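Local coordinates for protein V-type ATPase 116 kDa subunit (Meiothermus ruber, PDB 3RRK) that is the cytoplasmic N-terminal domain of the subunit a homologue of a rotary V-type ATPase, which probably links the ATPase sector to proton transport through the membrane, at residues A[161-166]-A[206-211]; A[176-181]-A[187-192]; A[129-134]-A[211-216]; A[142-147]-A[224-229]; A[216-221]-A[228-233]. All coordinates share one frame; numbering follows the deposited sequence.

Contact 1. Residues A[161-166]-A[206-211]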
# COMPACT_ATOMS: atom_id res chain seq x y z
N LEU A 161 -25.25 -13.82 -30.95
CA LEU A 161 -26.25 -14.45 -30.11
C LEU A 161 -26.90 -15.59 -30.88
O LEU A 161 -27.17 -16.66 -30.33
CB LEU A 161 -27.30 -13.44 -29.69
CG LEU A 161 -28.36 -13.96 -28.71
CD1 LEU A 161 -27.70 -14.43 -27.43
CD2 LEU A 161 -29.39 -12.88 -28.42
N GLU A 162 -27.15 -15.37 -32.16
CA GLU A 162 -27.76 -16.38 -33.01
C GLU A 162 -26.90 -17.63 -33.13
O GLU A 162 -27.40 -18.74 -32.98
CB GLU A 162 -28.04 -15.80 -34.40
CG GLU A 162 -29.07 -14.72 -34.35
CD GLU A 162 -30.15 -15.02 -33.32
OE1 GLU A 162 -30.84 -16.06 -33.47
OE2 GLU A 162 -30.30 -14.23 -32.37
N ALA A 163 -25.62 -17.44 -33.40
CA ALA A 163 -24.69 -18.56 -33.51
C ALA A 163 -24.78 -19.44 -32.26
O ALA A 163 -24.70 -20.67 -32.35
CB ALA A 163 -23.26 -18.05 -33.72
N VAL A 164 -24.96 -18.79 -31.12
CA VAL A 164 -25.13 -19.45 -29.83
C VAL A 164 -26.45 -20.20 -29.77
O VAL A 164 -26.51 -21.38 -29.39
CB VAL A 164 -25.14 -18.42 -28.68
CG1 VAL A 164 -25.55 -19.08 -27.38
CG2 VAL A 164 -23.79 -17.77 -28.55
N ARG A 165 -27.52 -19.50 -30.12
CA ARG A 165 -28.83 -20.10 -30.20
C ARG A 165 -28.76 -21.33 -31.10
O ARG A 165 -29.36 -22.37 -30.80
CB ARG A 165 -29.85 -19.09 -30.72
CG ARG A 165 -31.24 -19.66 -30.94
CD ARG A 165 -32.28 -18.57 -31.20
NE ARG A 165 -32.89 -18.10 -29.96
CZ ARG A 165 -32.84 -16.85 -29.51
NH1 ARG A 165 -32.20 -15.91 -30.20
NH2 ARG A 165 -33.44 -16.53 -28.37
N LYS A 166 -27.99 -21.22 -32.19
CA LYS A 166 -27.82 -22.34 -33.11
C LYS A 166 -27.09 -23.49 -32.45
O LYS A 166 -27.55 -24.62 -32.48
CB LYS A 166 -27.09 -21.91 -34.38
CG LYS A 166 -26.67 -23.09 -35.25
CD LYS A 166 -26.16 -22.66 -36.61
CE LYS A 166 -25.61 -23.85 -37.41
NZ LYS A 166 -24.37 -24.41 -36.80
N SER A 206 -18.34 -22.47 -24.68
CA SER A 206 -16.91 -22.69 -24.77
C SER A 206 -16.44 -22.85 -26.22
O SER A 206 -15.38 -22.37 -26.58
CB SER A 206 -16.51 -23.91 -23.94
OG SER A 206 -15.10 -24.08 -23.95
N ARG A 207 -17.23 -23.52 -27.04
CA ARG A 207 -16.83 -23.75 -28.43
C ARG A 207 -17.06 -22.50 -29.29
O ARG A 207 -16.70 -22.48 -30.46
CB ARG A 207 -17.51 -25.00 -29.01
CG ARG A 207 -17.33 -26.23 -28.13
CD ARG A 207 -17.31 -27.55 -28.90
NE ARG A 207 -17.48 -28.70 -28.00
CZ ARG A 207 -16.54 -29.16 -27.16
NH1 ARG A 207 -15.34 -28.59 -27.08
NH2 ARG A 207 -16.81 -30.22 -26.39
N LEU A 208 -17.64 -21.46 -28.71
CA LEU A 208 -17.79 -20.18 -29.41
C LEU A 208 -16.91 -19.08 -28.81
O LEU A 208 -16.99 -17.91 -29.20
CB LEU A 208 -19.26 -19.75 -29.43
CG LEU A 208 -20.09 -20.76 -30.21
CD1 LEU A 208 -21.54 -20.34 -30.35
CD2 LEU A 208 -19.44 -20.98 -31.58
N GLY A 209 -16.05 -19.46 -27.87
CA GLY A 209 -15.17 -18.52 -27.21
C GLY A 209 -15.86 -17.60 -26.23
O GLY A 209 -15.38 -16.51 -25.95
N LEU A 210 -17.00 -18.04 -25.71
CA LEU A 210 -17.74 -17.25 -24.74
C LEU A 210 -17.64 -17.93 -23.37
O LEU A 210 -17.34 -19.12 -23.27
CB LEU A 210 -19.20 -17.17 -25.15
CG LEU A 210 -19.49 -16.61 -26.55
CD1 LEU A 210 -20.93 -16.89 -26.94
CD2 LEU A 210 -19.20 -15.13 -26.56
N ALA A 211 -17.89 -17.17 -22.31
CA ALA A 211 -17.78 -17.73 -20.97
C ALA A 211 -18.81 -17.10 -20.05
O ALA A 211 -19.31 -16.01 -20.33
CB ALA A 211 -16.37 -17.52 -20.42
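V164, on helix 158-172, and L208, in the turn that follows helix 198-206, bring the two backbones to 7.4 Å between their CA atoms. The first segment is helical. The second begins with a type I turn from S206 to G209, and the positive phi of G209 (73°) is one that glycine adopts readily. L208 within the turn and L210 in the extended stretch after it both point their CB toward the helix.

The contact is apolar, made by leucine and valine methyls, with CD1 of L208 resting also on the helix backbone, 3.7 Å from CA of V164 and close to A163 O. Its touch on the methyl of A163 is loose. On V164, CG2 stands beside the backbone N and meets CD1 of L210 at 3.4 Å and CD1 of L208 at 3.9 Å. One branch of the valine serves both leucines, each aslant to it. V164 also packs on F153, L178 and L205, as suits a buried, branched residue.

G209 is the C-prime residue of a Schellman motif, with L210 N bonded to L205 O and G209 N to S206 O. This helix end rests on its neighbour in the helical layer of a small alpha/beta lobe.

Contact 2. Residues A[176-181]-A[187-192]; sequences FVLEAE and LAALVV
L187, one residue before the first pair, sets its CB 3.9 Å from O of E181. The two strands run antiparallel, their axes at 158° and 4.5 Å apart at closest approach. A188 makes the first hydrogen-bonded pair, with E181: both N-to-O distances, A188 N to E181 O and E181 N to A188 O, are 2.7 Å. A189 follows in a non-hydrogen-bonded pair with A180. Two alanines suit a place where the CA atoms of A180 and A189 come to 4.0 Å; A180 lies under L161 of helix 158-172, A189 beside F153.

L190 pairs with E179 through two backbone bonds, the one from L190 N to E179 O measuring 2.9 Å and arriving nearly along the C=O axis. V191 and L178 form a non-hydrogen-bonded pair. The leucine has CG anti to its own N (chi1 -178°), and its CD1 swings across to CG2 of V191 at 3.7 Å. V192 closes the ladder with V177, whose N reaches V192 O at 3.0 Å on a lone pair in the carbonyl plane; beta-branched residues suit such extended backbone.

The hairpin supplies two strands of a three-stranded antiparallel sheet in which 187-194 is central, bonded on its far side to strand 148-155. L178, A180 and V191 pack against helix 158-172, whereas E181, A188 and L190 lie against the end of helix 94-138.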
# COMPACT_ATOMS: atom_id res chain seq x y z
N PHE A 176 -34.02 -25.41 -23.77
CA PHE A 176 -33.30 -24.25 -23.26
C PHE A 176 -34.05 -22.98 -23.59
O PHE A 176 -34.91 -22.95 -24.48
CB PHE A 176 -31.88 -24.17 -23.85
CG PHE A 176 -31.84 -23.73 -25.29
CD1 PHE A 176 -31.71 -22.39 -25.62
CD2 PHE A 176 -31.94 -24.67 -26.31
CE1 PHE A 176 -31.66 -21.99 -26.96
CE2 PHE A 176 -31.90 -24.28 -27.65
CZ PHE A 176 -31.76 -22.94 -27.97
N VAL A 177 -33.72 -21.92 -22.86
CA VAL A 177 -34.27 -20.60 -23.12
C VAL A 177 -33.12 -19.60 -23.24
O VAL A 177 -32.35 -19.40 -22.30
CB VAL A 177 -35.23 -20.15 -22.00
CG1 VAL A 177 -35.58 -18.69 -22.15
CG2 VAL A 177 -36.48 -21.02 -21.99
N LEU A 178 -33.01 -18.97 -24.40
CA LEU A 178 -31.97 -17.97 -24.59
C LEU A 178 -32.59 -16.60 -24.77
O LEU A 178 -33.22 -16.32 -25.78
CB LEU A 178 -31.08 -18.35 -25.77
CG LEU A 178 -29.92 -17.40 -26.04
CD1 LEU A 178 -29.06 -17.16 -24.77
CD2 LEU A 178 -29.07 -17.92 -27.20
N GLU A 179 -32.41 -15.74 -23.78
CA GLU A 179 -32.92 -14.38 -23.85
C GLU A 179 -31.80 -13.41 -23.57
O GLU A 179 -30.79 -13.77 -22.96
CB GLU A 179 -34.06 -14.20 -22.86
CG GLU A 179 -35.29 -15.04 -23.18
CD GLU A 179 -35.87 -14.74 -24.56
OE1 GLU A 179 -36.13 -13.56 -24.86
OE2 GLU A 179 -36.05 -15.70 -25.35
N ALA A 180 -31.95 -12.17 -24.03
CA ALA A 180 -30.86 -11.22 -23.96
C ALA A 180 -31.38 -9.79 -23.87
O ALA A 180 -32.45 -9.47 -24.39
CB ALA A 180 -29.95 -11.37 -25.15
N GLU A 181 -30.60 -8.95 -23.21
CA GLU A 181 -30.94 -7.54 -23.07
C GLU A 181 -29.76 -6.72 -23.54
O GLU A 181 -28.61 -7.10 -23.31
CB GLU A 181 -31.30 -7.18 -21.63
CG GLU A 181 -32.73 -7.48 -21.25
CD GLU A 181 -33.73 -6.82 -22.19
OE1 GLU A 181 -33.50 -5.65 -22.57
OE2 GLU A 181 -34.73 -7.48 -22.56
N LEU A 187 -24.33 -7.26 -25.27
CA LEU A 187 -25.64 -7.76 -24.90
C LEU A 187 -25.51 -8.66 -23.68
O LEU A 187 -24.67 -9.56 -23.67
CB LEU A 187 -26.24 -8.55 -26.05
CG LEU A 187 -26.52 -7.82 -27.35
CD1 LEU A 187 -26.92 -8.82 -28.41
CD2 LEU A 187 -27.60 -6.77 -27.14
N ALA A 188 -26.33 -8.42 -22.66
CA ALA A 188 -26.40 -9.32 -21.52
C ALA A 188 -27.34 -10.46 -21.88
O ALA A 188 -28.53 -10.25 -22.11
CB ALA A 188 -26.89 -8.59 -20.29
N ALA A 189 -26.80 -11.67 -21.95
CA ALA A 189 -27.59 -12.83 -22.32
C ALA A 189 -27.68 -13.79 -21.15
O ALA A 189 -26.85 -13.77 -20.25
CB ALA A 189 -26.98 -13.53 -23.51
N LEU A 190 -28.70 -14.64 -21.17
CA LEU A 190 -28.86 -15.65 -20.15
C LEU A 190 -29.38 -16.93 -20.81
O LEU A 190 -30.27 -16.87 -21.67
CB LEU A 190 -29.85 -15.17 -19.10
CG LEU A 190 -30.16 -16.12 -17.94
CD1 LEU A 190 -29.09 -16.00 -16.88
CD2 LEU A 190 -31.53 -15.83 -17.36
N VAL A 191 -28.81 -18.07 -20.45
CA VAL A 191 -29.33 -19.35 -20.89
C VAL A 191 -29.90 -20.08 -19.70
O VAL A 191 -29.37 -19.98 -18.59
CB VAL A 191 -28.27 -20.26 -21.49
CG1 VAL A 191 -28.94 -21.41 -22.26
CG2 VAL A 191 -27.38 -19.47 -22.40
N VAL A 192 -30.98 -20.81 -19.95
CA VAL A 192 -31.66 -21.60 -18.94
C VAL A 192 -31.87 -23.02 -19.45
O VAL A 192 -32.33 -23.24 -20.57
CB VAL A 192 -33.01 -20.99 -18.60
CG1 VAL A 192 -33.71 -21.81 -17.51
CG2 VAL A 192 -32.82 -19.53 -18.18

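Contact 3. Residues A[129-134]-A[211-216]; sequences GKAAEK and AELRFP
A131 and A132, near the end of long helix 94-138, receive L213 and F215 from the extended connection that leads from the small alpha/beta lobe to the second long helix, 224-281. The contact thus lies at the junction between the lobe and the paired long helices, and it is buried. The backbones stay well apart: the CA atoms of A132 and F215 are separated by 8.6 Å. Long side chains from the connection bridge that distance, while the helix offers short methyls and, at A132, its backbone as well.

F215 makes the closer of the two meetings. Its CG stands beside the backbone N, anti to the carbonyl carbon (chi1 -72°), a setting that carries the ring out to the helix. There CE1 comes to 3.8 Å and CZ to 4.0 Å from CB of A132, with the methyl approaching the ring obliquely. The same ring meets that of F128 with the planes inclined at about 60°, and it also touches M231 of helix 224-281. L213 sends its CD2 branch to CB of A131 at 4.4 Å, a loose apolar touch; the leucine further packs on F128 and L135, and its backbone is bonded to that of P152 on strand 148-155.

Alanine suits both helix positions, its methyl being enough to meet the long side chains that come across from the connection. E212, which takes no part here, forms a salt bridge with R202. The chemistry of the contact is purely apolar, so dispersion and exclusion of water, rather than directed bonds, hold the segments together.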
# COMPACT_ATOMS: atom_id res chain seq x y z
N GLY A 129 -23.01 -2.96 -12.62
CA GLY A 129 -24.34 -2.54 -12.25
C GLY A 129 -25.47 -2.88 -13.20
O GLY A 129 -26.33 -3.70 -12.87
N LYS A 130 -25.49 -2.25 -14.37
CA LYS A 130 -26.57 -2.46 -15.32
C LYS A 130 -26.65 -3.91 -15.78
O LYS A 130 -27.74 -4.42 -16.00
CB LYS A 130 -26.46 -1.52 -16.52
CG LYS A 130 -26.74 -0.06 -16.18
CD LYS A 130 -28.09 0.12 -15.48
CE LYS A 130 -28.18 1.49 -14.81
NZ LYS A 130 -29.55 1.81 -14.29
N ALA A 131 -25.51 -4.57 -15.91
CA ALA A 131 -25.48 -5.96 -16.34
C ALA A 131 -26.22 -6.84 -15.34
O ALA A 131 -27.05 -7.67 -15.71
CB ALA A 131 -24.06 -6.43 -16.51
N ALA A 132 -25.91 -6.66 -14.06
CA ALA A 132 -26.57 -7.43 -13.01
C ALA A 132 -28.08 -7.15 -12.92
O ALA A 132 -28.87 -8.05 -12.62
CB ALA A 132 -25.91 -7.16 -11.67
N GLU A 133 -28.48 -5.91 -13.19
CA GLU A 133 -29.89 -5.56 -13.19
C GLU A 133 -30.59 -6.32 -14.30
O GLU A 133 -31.58 -7.02 -14.06
CB GLU A 133 -30.07 -4.05 -13.38
CG GLU A 133 -31.50 -3.61 -13.53
CD GLU A 133 -31.64 -2.09 -13.54
OE1 GLU A 133 -30.84 -1.41 -12.88
OE2 GLU A 133 -32.56 -1.59 -14.23
N LYS A 134 -30.05 -6.21 -15.51
CA LYS A 134 -30.63 -6.86 -16.67
C LYS A 134 -30.78 -8.37 -16.47
O LYS A 134 -31.87 -8.93 -16.63
CB LYS A 134 -29.79 -6.58 -17.93
CG LYS A 134 -29.67 -5.11 -18.32
CD LYS A 134 -30.98 -4.38 -18.20
CE LYS A 134 -30.89 -2.99 -18.79
NZ LYS A 134 -30.75 -3.01 -20.27
N ALA A 211 -17.89 -17.17 -22.31
CA ALA A 211 -17.78 -17.73 -20.97
C ALA A 211 -18.81 -17.10 -20.05
O ALA A 211 -19.31 -16.01 -20.33
CB ALA A 211 -16.37 -17.52 -20.42
N GLU A 212 -19.11 -17.80 -18.96
CA GLU A 212 -19.97 -17.23 -17.93
C GLU A 212 -19.39 -15.91 -17.43
O GLU A 212 -18.18 -15.77 -17.21
CB GLU A 212 -20.17 -18.20 -16.78
CG GLU A 212 -20.70 -17.51 -15.55
CD GLU A 212 -21.36 -18.45 -14.56
OE1 GLU A 212 -21.29 -19.69 -14.76
OE2 GLU A 212 -21.95 -17.93 -13.58
N LEU A 213 -20.26 -14.92 -17.26
CA LEU A 213 -19.85 -13.65 -16.70
C LEU A 213 -19.74 -13.83 -15.19
O LEU A 213 -20.70 -14.23 -14.53
CB LEU A 213 -20.88 -12.56 -17.05
CG LEU A 213 -20.80 -11.22 -16.31
CD1 LEU A 213 -19.41 -10.60 -16.41
CD2 LEU A 213 -21.87 -10.26 -16.85
N ARG A 214 -18.55 -13.56 -14.66
CA ARG A 214 -18.31 -13.65 -13.24
C ARG A 214 -18.49 -12.27 -12.65
O ARG A 214 -18.19 -11.27 -13.29
CB ARG A 214 -16.89 -14.15 -12.97
CG ARG A 214 -16.55 -15.52 -13.56
CD ARG A 214 -17.26 -16.64 -12.82
NE ARG A 214 -17.22 -17.89 -13.59
CZ ARG A 214 -17.76 -19.04 -13.19
NH1 ARG A 214 -18.38 -19.13 -12.02
NH2 ARG A 214 -17.67 -20.12 -13.97
N PHE A 215 -19.03 -12.21 -11.44
CA PHE A 215 -19.09 -10.96 -10.72
C PHE A 215 -18.04 -11.01 -9.66
O PHE A 215 -17.87 -12.04 -9.01
CB PHE A 215 -20.47 -10.73 -10.15
CG PHE A 215 -21.47 -10.39 -11.20
CD1 PHE A 215 -21.68 -9.07 -11.57
CD2 PHE A 215 -22.16 -11.39 -11.87
CE1 PHE A 215 -22.59 -8.74 -12.57
CE2 PHE A 215 -23.07 -11.07 -12.86
CZ PHE A 215 -23.28 -9.74 -13.21
N PRO A 216 -17.29 -9.92 -9.50
CA PRO A 216 -16.13 -9.90 -8.62
C PRO A 216 -16.57 -9.96 -7.16
O PRO A 216 -17.72 -9.63 -6.85
CB PRO A 216 -15.52 -8.53 -8.91
CG PRO A 216 -16.68 -7.68 -9.30
CD PRO A 216 -17.57 -8.59 -10.08

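Contact 4. Residues A[142-147]-A[224-229]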
# COMPACT_ATOMS: atom_id res chain seq x y z
N LEU A 142 -36.14 -17.88 -11.57
CA LEU A 142 -35.48 -19.08 -12.07
C LEU A 142 -34.07 -19.21 -11.50
O LEU A 142 -33.40 -20.22 -11.73
CB LEU A 142 -35.33 -19.00 -13.60
CG LEU A 142 -36.49 -18.77 -14.56
CD1 LEU A 142 -37.45 -17.70 -14.07
CD2 LEU A 142 -35.94 -18.37 -15.91
N ASP A 143 -33.60 -18.20 -10.77
CA ASP A 143 -32.18 -18.11 -10.44
C ASP A 143 -31.73 -18.92 -9.21
O ASP A 143 -30.53 -19.08 -8.98
CB ASP A 143 -31.69 -16.65 -10.38
CG ASP A 143 -32.33 -15.84 -9.29
OD1 ASP A 143 -32.91 -16.44 -8.36
OD2 ASP A 143 -32.24 -14.60 -9.35
N GLU A 144 -32.68 -19.44 -8.45
CA GLU A 144 -32.34 -20.34 -7.35
C GLU A 144 -33.30 -21.52 -7.32
O GLU A 144 -33.73 -21.98 -6.26
CB GLU A 144 -32.34 -19.58 -6.02
CG GLU A 144 -33.35 -18.45 -5.96
CD GLU A 144 -33.08 -17.49 -4.82
OE1 GLU A 144 -32.09 -17.70 -4.08
OE2 GLU A 144 -33.85 -16.52 -4.67
N SER A 145 -33.63 -22.00 -8.52
CA SER A 145 -34.47 -23.19 -8.69
C SER A 145 -33.58 -24.41 -8.84
O SER A 145 -32.83 -24.53 -9.81
CB SER A 145 -35.35 -23.04 -9.93
OG SER A 145 -36.10 -21.84 -9.89
N PRO A 146 -33.66 -25.34 -7.88
CA PRO A 146 -32.77 -26.51 -7.85
C PRO A 146 -32.82 -27.37 -9.12
O PRO A 146 -31.82 -28.00 -9.44
CB PRO A 146 -33.27 -27.31 -6.63
CG PRO A 146 -34.64 -26.77 -6.34
CD PRO A 146 -34.63 -25.35 -6.76
N ARG A 147 -33.95 -27.39 -9.82
CA ARG A 147 -34.07 -28.20 -11.03
C ARG A 147 -33.62 -27.51 -12.33
O ARG A 147 -33.62 -28.14 -13.39
CB ARG A 147 -35.52 -28.68 -11.20
CG ARG A 147 -35.73 -30.18 -11.04
CD ARG A 147 -36.01 -30.56 -9.60
NE ARG A 147 -36.34 -31.97 -9.48
CZ ARG A 147 -37.58 -32.45 -9.51
NH1 ARG A 147 -38.60 -31.62 -9.67
NH2 ARG A 147 -37.80 -33.75 -9.39
N LEU A 224 -28.05 -14.29 -9.24
CA LEU A 224 -28.33 -13.03 -9.93
C LEU A 224 -29.17 -12.10 -9.08
O LEU A 224 -28.77 -10.97 -8.79
CB LEU A 224 -29.07 -13.29 -11.23
CG LEU A 224 -28.21 -13.96 -12.29
CD1 LEU A 224 -26.93 -13.16 -12.37
CD2 LEU A 224 -27.94 -15.41 -11.92
N GLY A 225 -30.34 -12.58 -8.68
CA GLY A 225 -31.30 -11.76 -7.99
C GLY A 225 -30.76 -11.13 -6.73
O GLY A 225 -30.98 -9.95 -6.48
N LYS A 226 -30.08 -11.92 -5.91
CA LYS A 226 -29.52 -11.39 -4.67
C LYS A 226 -28.42 -10.38 -4.98
O LYS A 226 -28.40 -9.28 -4.41
CB LYS A 226 -29.01 -12.53 -3.79
CG LYS A 226 -30.08 -13.56 -3.44
CD LYS A 226 -29.99 -14.01 -1.98
CE LYS A 226 -31.08 -15.00 -1.62
NZ LYS A 226 -31.11 -15.26 -0.15
N ALA A 227 -27.52 -10.75 -5.90
CA ALA A 227 -26.41 -9.89 -6.32
C ALA A 227 -26.87 -8.50 -6.75
O ALA A 227 -26.35 -7.48 -6.28
CB ALA A 227 -25.63 -10.56 -7.44
N ALA A 228 -27.85 -8.46 -7.64
CA ALA A 228 -28.43 -7.21 -8.11
C ALA A 228 -29.08 -6.40 -6.99
O ALA A 228 -29.11 -5.17 -7.03
CB ALA A 228 -29.43 -7.47 -9.22
N ALA A 229 -29.61 -7.08 -5.99
CA ALA A 229 -30.29 -6.37 -4.92
C ALA A 229 -29.29 -5.74 -3.96
O ALA A 229 -29.45 -4.58 -3.58
CB ALA A 229 -31.25 -7.30 -4.20
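D143 has its CG between the backbone N and the carbonyl carbon (chi1 65°), and this brings OD2 to the start of helix 224-281. There OD2 accepts the backbone N-H of G225, the N of G225 lying 2.9 Å from OD2 of D143. The bond is bent, 136° at the hydrogen, and the N-H meets the oxygen from above the carboxylate plane, 42° out of it. The same OD2 lies 3.9 Å from CB of L224. Glycine suits position 225, since a CB on it would run into OD2.

The early amides of a helix look for acceptors, having no preceding turn to supply them; here the acceptor is an acidic side chain from a neighbouring loop. It ties the loop between helix 94-138 and strand 148-155 to the second long helix; the positive end of that helix would probably favour the charged form of D143. With an alanine here, the G225 amide would probably be left without this acceptor and the loop freer to drift from the helix.

E144 reaches K226 at about a right angle, its OE1 3.8 Å from CE of the lysine. Their charged atoms are not in contact, OE1 and NZ being 4.7 Å apart, so any attraction is long-range. D143 and E144 also both touch P223.

Contact 5. Residues A[216-221]-A[228-233]; sequences PGAYGA and AARMKE
The ring of Y219 lies between two side chains of helix 224-281: CE of M231 is over one face, NH1 of R230 over the opposite face, and P216 O sits in plane at the edge. The guanidinium of R230 in turn has CB of A218 over one of its faces and CD1 of Y219 at its edge. Ring and guanidinium planes are inclined by 52°, so the two groups are not stacked flat on each other.

On the methionine side, CE of M231 stands 3.9 Å from CG of Y219 and 15° off the ring normal, a CH-pi contact. SD lies farther above the same face, which makes this a Met-aromatic contact, and the CG of the long, flexible M231 lies over that face too, above the rim near CE1. On the other side R230 is extended from CG to NE, with CG anti to its own N (chi1 180°), and its NH1 comes within 3.1 Å of Y219 OH without the angle of a hydrogen bond.

The tyrosine belongs to the connection between helix 198-206 and helix 224-281, so the ring folds the end of that connection back onto the helix it leads into. G217 has positive phi, suiting glycine, just before the short turn carrying Y219. If a serine stood in place of Y219, M231 and R230 would probably lose the surface that separates them, leaving a gap and a guanidinium freer to turn. M231 also touches A132 and F215, while R230 has E121 as a long, weak ionic partner.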
# COMPACT_ATOMS: atom_id res chain seq x y z
N PRO A 216 -17.29 -9.92 -9.50
CA PRO A 216 -16.13 -9.90 -8.62
C PRO A 216 -16.57 -9.96 -7.16
O PRO A 216 -17.72 -9.63 -6.85
CB PRO A 216 -15.52 -8.53 -8.91
CG PRO A 216 -16.68 -7.68 -9.30
CD PRO A 216 -17.57 -8.59 -10.08
N GLY A 217 -15.66 -10.40 -6.29
CA GLY A 217 -15.88 -10.35 -4.86
C GLY A 217 -17.05 -11.19 -4.38
O GLY A 217 -17.39 -12.20 -4.99
N ALA A 218 -17.65 -10.75 -3.28
CA ALA A 218 -18.79 -11.44 -2.69
C ALA A 218 -19.88 -11.76 -3.72
O ALA A 218 -20.50 -12.82 -3.64
CB ALA A 218 -19.37 -10.61 -1.54
N TYR A 219 -20.10 -10.87 -4.68
CA TYR A 219 -21.20 -11.08 -5.64
C TYR A 219 -21.09 -12.38 -6.41
O TYR A 219 -22.09 -12.87 -6.94
CB TYR A 219 -21.28 -9.93 -6.64
CG TYR A 219 -21.45 -8.59 -6.00
CD1 TYR A 219 -22.67 -8.20 -5.46
CD2 TYR A 219 -20.38 -7.71 -5.89
CE1 TYR A 219 -22.83 -6.98 -4.84
CE2 TYR A 219 -20.52 -6.49 -5.28
CZ TYR A 219 -21.75 -6.13 -4.76
OH TYR A 219 -21.89 -4.91 -4.15
N GLY A 220 -19.88 -12.92 -6.51
CA GLY A 220 -19.63 -14.09 -7.33
C GLY A 220 -20.50 -15.26 -6.95
O GLY A 220 -21.13 -15.89 -7.81
N ALA A 221 -20.56 -15.53 -5.65
CA ALA A 221 -21.26 -16.70 -5.12
C ALA A 221 -22.74 -16.44 -4.81
O ALA A 221 -23.31 -17.07 -3.91
CB ALA A 221 -20.54 -17.18 -3.86
N ALA A 228 -27.85 -8.46 -7.64
CA ALA A 228 -28.43 -7.21 -8.11
C ALA A 228 -29.08 -6.40 -6.99
O ALA A 228 -29.11 -5.17 -7.03
CB ALA A 228 -29.43 -7.47 -9.22
N ALA A 229 -29.61 -7.08 -5.99
CA ALA A 229 -30.29 -6.37 -4.92
C ALA A 229 -29.29 -5.74 -3.96
O ALA A 229 -29.45 -4.58 -3.58
CB ALA A 229 -31.25 -7.30 -4.20
N ARG A 230 -28.25 -6.49 -3.59
CA ARG A 230 -27.15 -5.95 -2.79
C ARG A 230 -26.42 -4.80 -3.50
O ARG A 230 -26.07 -3.79 -2.89
CB ARG A 230 -26.15 -7.04 -2.41
CG ARG A 230 -24.99 -6.52 -1.58
CD ARG A 230 -24.19 -7.67 -0.96
NE ARG A 230 -23.04 -7.19 -0.18
CZ ARG A 230 -21.83 -6.95 -0.68
NH1 ARG A 230 -21.60 -7.13 -1.98
NH2 ARG A 230 -20.85 -6.52 0.10
N MET A 231 -26.20 -4.94 -4.80
CA MET A 231 -25.60 -3.87 -5.56
C MET A 231 -26.44 -2.61 -5.53
O MET A 231 -25.92 -1.50 -5.48
CB MET A 231 -25.42 -4.28 -7.01
CG MET A 231 -24.28 -5.22 -7.23
SD MET A 231 -23.78 -5.11 -8.93
CE MET A 231 -22.93 -6.68 -9.10
N LYS A 232 -27.76 -2.78 -5.57
CA LYS A 232 -28.65 -1.64 -5.64
C LYS A 232 -28.64 -0.87 -4.33
O LYS A 232 -28.82 0.35 -4.31
CB LYS A 232 -30.07 -2.11 -5.97
CG LYS A 232 -31.10 -0.99 -6.11
CD LYS A 232 -32.49 -1.56 -6.39
CE LYS A 232 -33.60 -0.57 -6.04
NZ LYS A 232 -34.96 -1.17 -6.14
N GLU A 233 -28.43 -1.58 -3.23
CA GLU A 233 -28.49 -0.95 -1.92
C GLU A 233 -27.12 -0.41 -1.52
O GLU A 233 -27.02 0.64 -0.90
CB GLU A 233 -29.02 -1.94 -0.88
CG GLU A 233 -27.96 -2.52 0.03
CD GLU A 233 -28.50 -3.63 0.92
OE1 GLU A 233 -29.60 -3.46 1.49
OE2 GLU A 233 -27.82 -4.68 1.03

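Overall arrangement
All five contacts lie at one end of the elongated domain, around the small alpha/beta lobe and the ends of long helices 94-138 and 224-281. Contacts 1 and 2, 11 Å apart between centres, build the lobe itself, helix 158-172 packing on strand 177-182. Contact 3 opens on helix 94-138 and closes after both of them; its centre is 12 Å from contact 2 and 9 Å from contact 5, with which it shares P216. Contact 4 crosses contact 3 along the chain and shares A228 and A229 with contact 5. The contacts thus join lobe, connection and both long helices at this end of the domain.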